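Local coordinates for heme peroxidase (Bacteroides thetaiotaomicron, PDB 2GVK), which probably uses a bound heme to reduce hydrogen peroxide while oxidising dyes and other substrates, as a dye-decolorizing peroxidase, at residues Ala47-Ser50 with Ala51-Ser55. Numbering follows the deposited sequence.
Sequences ANFS and AMIRS
Three i+4 to i backbone hydrogen bonds, from M52 N to N48 O, I53 N to F49 O and R54 N to S50 O, run through this middle part of alpha-helix 38-59, which packs against the antiparallel sheet in the N-terminal of the two ferredoxin-like halves of the DyP fold. One residue earlier the regular bonding is interrupted: A47 O and A51 N stand 5.5 Å apart, with a water between them, and N48 carries a distorted backbone (phi -107°, psi 4°). On the buried side, I53 CD1 approaches the F49 ring at a slant, 3.6 Å from CE2. The ring reaches C67 and M69 of strand 66-72 and L312 of helix 309-315. Selenomethionine M52 starts beside N48 O, CG at 3.3 Å, then bends its end toward helix 118-131. S50, I53 and R54 also face the second subunit. There R54, folded back by its chi3 of -72°, lays one guanidinium face over S50 O, which sits 3.8 Å from the plane, opposite its centre. R54 NH1 makes a weak 3.4 Å hydrogen bond to S50 OG, but its stronger partner is D166 of the second subunit, in a salt bridge; the same carboxylate hydrogen-bonds S50 OG. The inserted water accepts from A51 N at 3.0 Å and donates to A47 O at 2.8 Å and to S50 OG at 2.7 Å.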
ATOM      1  N   ALA A  47      28.934   2.462 -19.921  1.00 12.98           N
ATOM      2  CA  ALA A  47      29.708   2.825 -18.750  1.00 13.14           C
ATOM      3  C   ALA A  47      28.832   3.287 -17.589  1.00 13.21           C
ATOM      4  O   ALA A  47      29.179   3.067 -16.420  1.00 13.40           O
ATOM      5  CB  ALA A  47      30.701   3.908 -19.107  1.00 13.20           C
ATOM      6  N   ASN A  48      27.710   3.923 -17.907  1.00 13.05           N
ATOM      7  CA  ASN A  48      26.886   4.562 -16.905  1.00 13.23           C
ATOM      8  C   ASN A  48      25.579   3.833 -16.611  1.00 12.81           C
ATOM      9  O   ASN A  48      24.764   4.298 -15.784  1.00 12.42           O
ATOM     10  CB  ASN A  48      26.608   5.991 -17.342  1.00 13.77           C
ATOM     11  CG  ASN A  48      27.825   6.853 -17.246  1.00 17.79           C
ATOM     12  OD1 ASN A  48      28.388   7.032 -16.151  1.00 20.75           O
ATOM     13  ND2 ASN A  48      28.293   7.344 -18.379  1.00 18.20           N
ATOM     14  N   PHE A  49      25.401   2.679 -17.229  1.00 12.75           N
ATOM     15  CA  PHE A  49      24.116   1.948 -17.161  1.00 12.35           C
ATOM     16  C   PHE A  49      23.747   1.515 -15.746  1.00 12.23           C
ATOM     17  O   PHE A  49      22.648   1.792 -15.282  1.00 11.94           O
ATOM     18  CB  PHE A  49      24.152   0.736 -18.078  1.00 12.17           C
ATOM     19  CG  PHE A  49      22.794   0.108 -18.317  1.00 12.71           C
ATOM     20  CD1 PHE A  49      21.818   0.775 -19.040  1.00 13.41           C
ATOM     21  CD2 PHE A  49      22.513  -1.143 -17.837  1.00 12.66           C
ATOM     22  CE1 PHE A  49      20.586   0.175 -19.289  1.00 13.32           C
ATOM     23  CE2 PHE A  49      21.302  -1.735 -18.090  1.00 12.37           C
ATOM     24  CZ  PHE A  49      20.331  -1.059 -18.797  1.00 12.01           C
ATOM     25  N   SER A  50      24.678   0.866 -15.048  1.00 12.30           N
ATOM     26  CA  SER A  50      24.391   0.420 -13.693  1.00 12.38           C
ATOM     27  C   SER A  50      24.201   1.633 -12.742  1.00 12.20           C
ATOM     28  O   SER A  50      23.394   1.575 -11.844  1.00 12.05           O
ATOM     29  CB  SER A  50      25.484  -0.526 -13.171  1.00 12.62           C
ATOM     30  OG  SER A  50      26.718   0.133 -13.081  1.00 14.50           O
ATOM     31  N   ALA A  51      24.904   2.741 -13.009  1.00 11.98           N
ATOM     32  CA  ALA A  51      24.700   3.993 -12.249  1.00 12.14           C
ATOM     33  C   ALA A  51      23.279   4.561 -12.447  1.00 12.08           C
ATOM     34  O   ALA A  51      22.663   5.072 -11.510  1.00 11.98           O
ATOM     35  CB  ALA A  51      25.731   5.030 -12.655  1.00 12.03           C
HETATM   36  N   MSE A  52      22.780   4.498 -13.680  1.00 12.42           N
HETATM   37  CA  MSE A  52      21.438   4.978 -13.971  1.00 12.41           C
HETATM   38  C   MSE A  52      20.397   4.132 -13.223  1.00 11.94           C
HETATM   39  O   MSE A  52      19.417   4.663 -12.696  1.00 11.87           O
HETATM   40  CB  MSE A  52      21.170   4.943 -15.461  1.00 12.85           C
HETATM   41  CG  MSE A  52      21.994   5.958 -16.267  1.00 14.54           C
HETATM   42 SE   MSE A  52      21.740   5.732 -18.188  0.70 25.19          SE
HETATM   43  CE  MSE A  52      19.792   6.140 -18.253  1.00 19.65           C
ATOM     44  N   ILE A  53      20.624   2.813 -13.172  1.00 11.72           N
ATOM     45  CA  ILE A  53      19.753   1.923 -12.426  1.00 11.56           C
ATOM     46  C   ILE A  53      19.869   2.198 -10.933  1.00 11.21           C
ATOM     47  O   ILE A  53      18.843   2.266 -10.228  1.00 11.14           O
ATOM     48  CB  ILE A  53      20.060   0.437 -12.737  1.00 11.52           C
ATOM     49  CG1 ILE A  53      19.754   0.149 -14.214  1.00 12.41           C
ATOM     50  CG2 ILE A  53      19.272  -0.490 -11.806  1.00 12.19           C
ATOM     51  CD1 ILE A  53      20.288  -1.174 -14.713  1.00 13.50           C
ATOM     52  N   ARG A  54      21.099   2.400 -10.442  1.00 11.07           N
ATOM     53  CA  ARG A  54      21.305   2.728  -9.015  1.00 11.33           C
ATOM     54  C   ARG A  54      20.532   3.968  -8.633  1.00 11.67           C
ATOM     55  O   ARG A  54      19.970   4.040  -7.567  1.00 11.86           O
ATOM     56  CB  ARG A  54      22.789   2.944  -8.701  1.00 11.37           C
ATOM     57  CG  ARG A  54      23.556   1.704  -8.401  1.00 12.96           C
ATOM     58  CD  ARG A  54      24.910   2.036  -7.747  1.00 14.65           C
ATOM     59  NE  ARG A  54      25.853   2.626  -8.703  1.00 16.85           N
ATOM     60  CZ  ARG A  54      26.537   1.929  -9.620  1.00 19.45           C
ATOM     61  NH1 ARG A  54      26.404   0.612  -9.700  1.00 21.42           N
ATOM     62  NH2 ARG A  54      27.364   2.548 -10.449  1.00 20.26           N
ATOM     63  N   SER A  55      20.583   4.979  -9.493  1.00 11.96           N
ATOM     64  CA  SER A  55      19.890   6.228  -9.239  1.00 12.54           C
ATOM     65  C   SER A  55      18.381   6.000  -9.068  1.00 12.48           C
ATOM     66  O   SER A  55      17.779   6.412  -8.052  1.00 12.36           O
ATOM     67  CB  SER A  55      20.164   7.219 -10.371  1.00 12.83           C
ATOM     68  OG  SER A  55      19.447   8.426 -10.177  1.00 14.56           O
TER
HETATM   69  O   HOH W   1      27.630   2.464 -14.215  1.00 16.83           O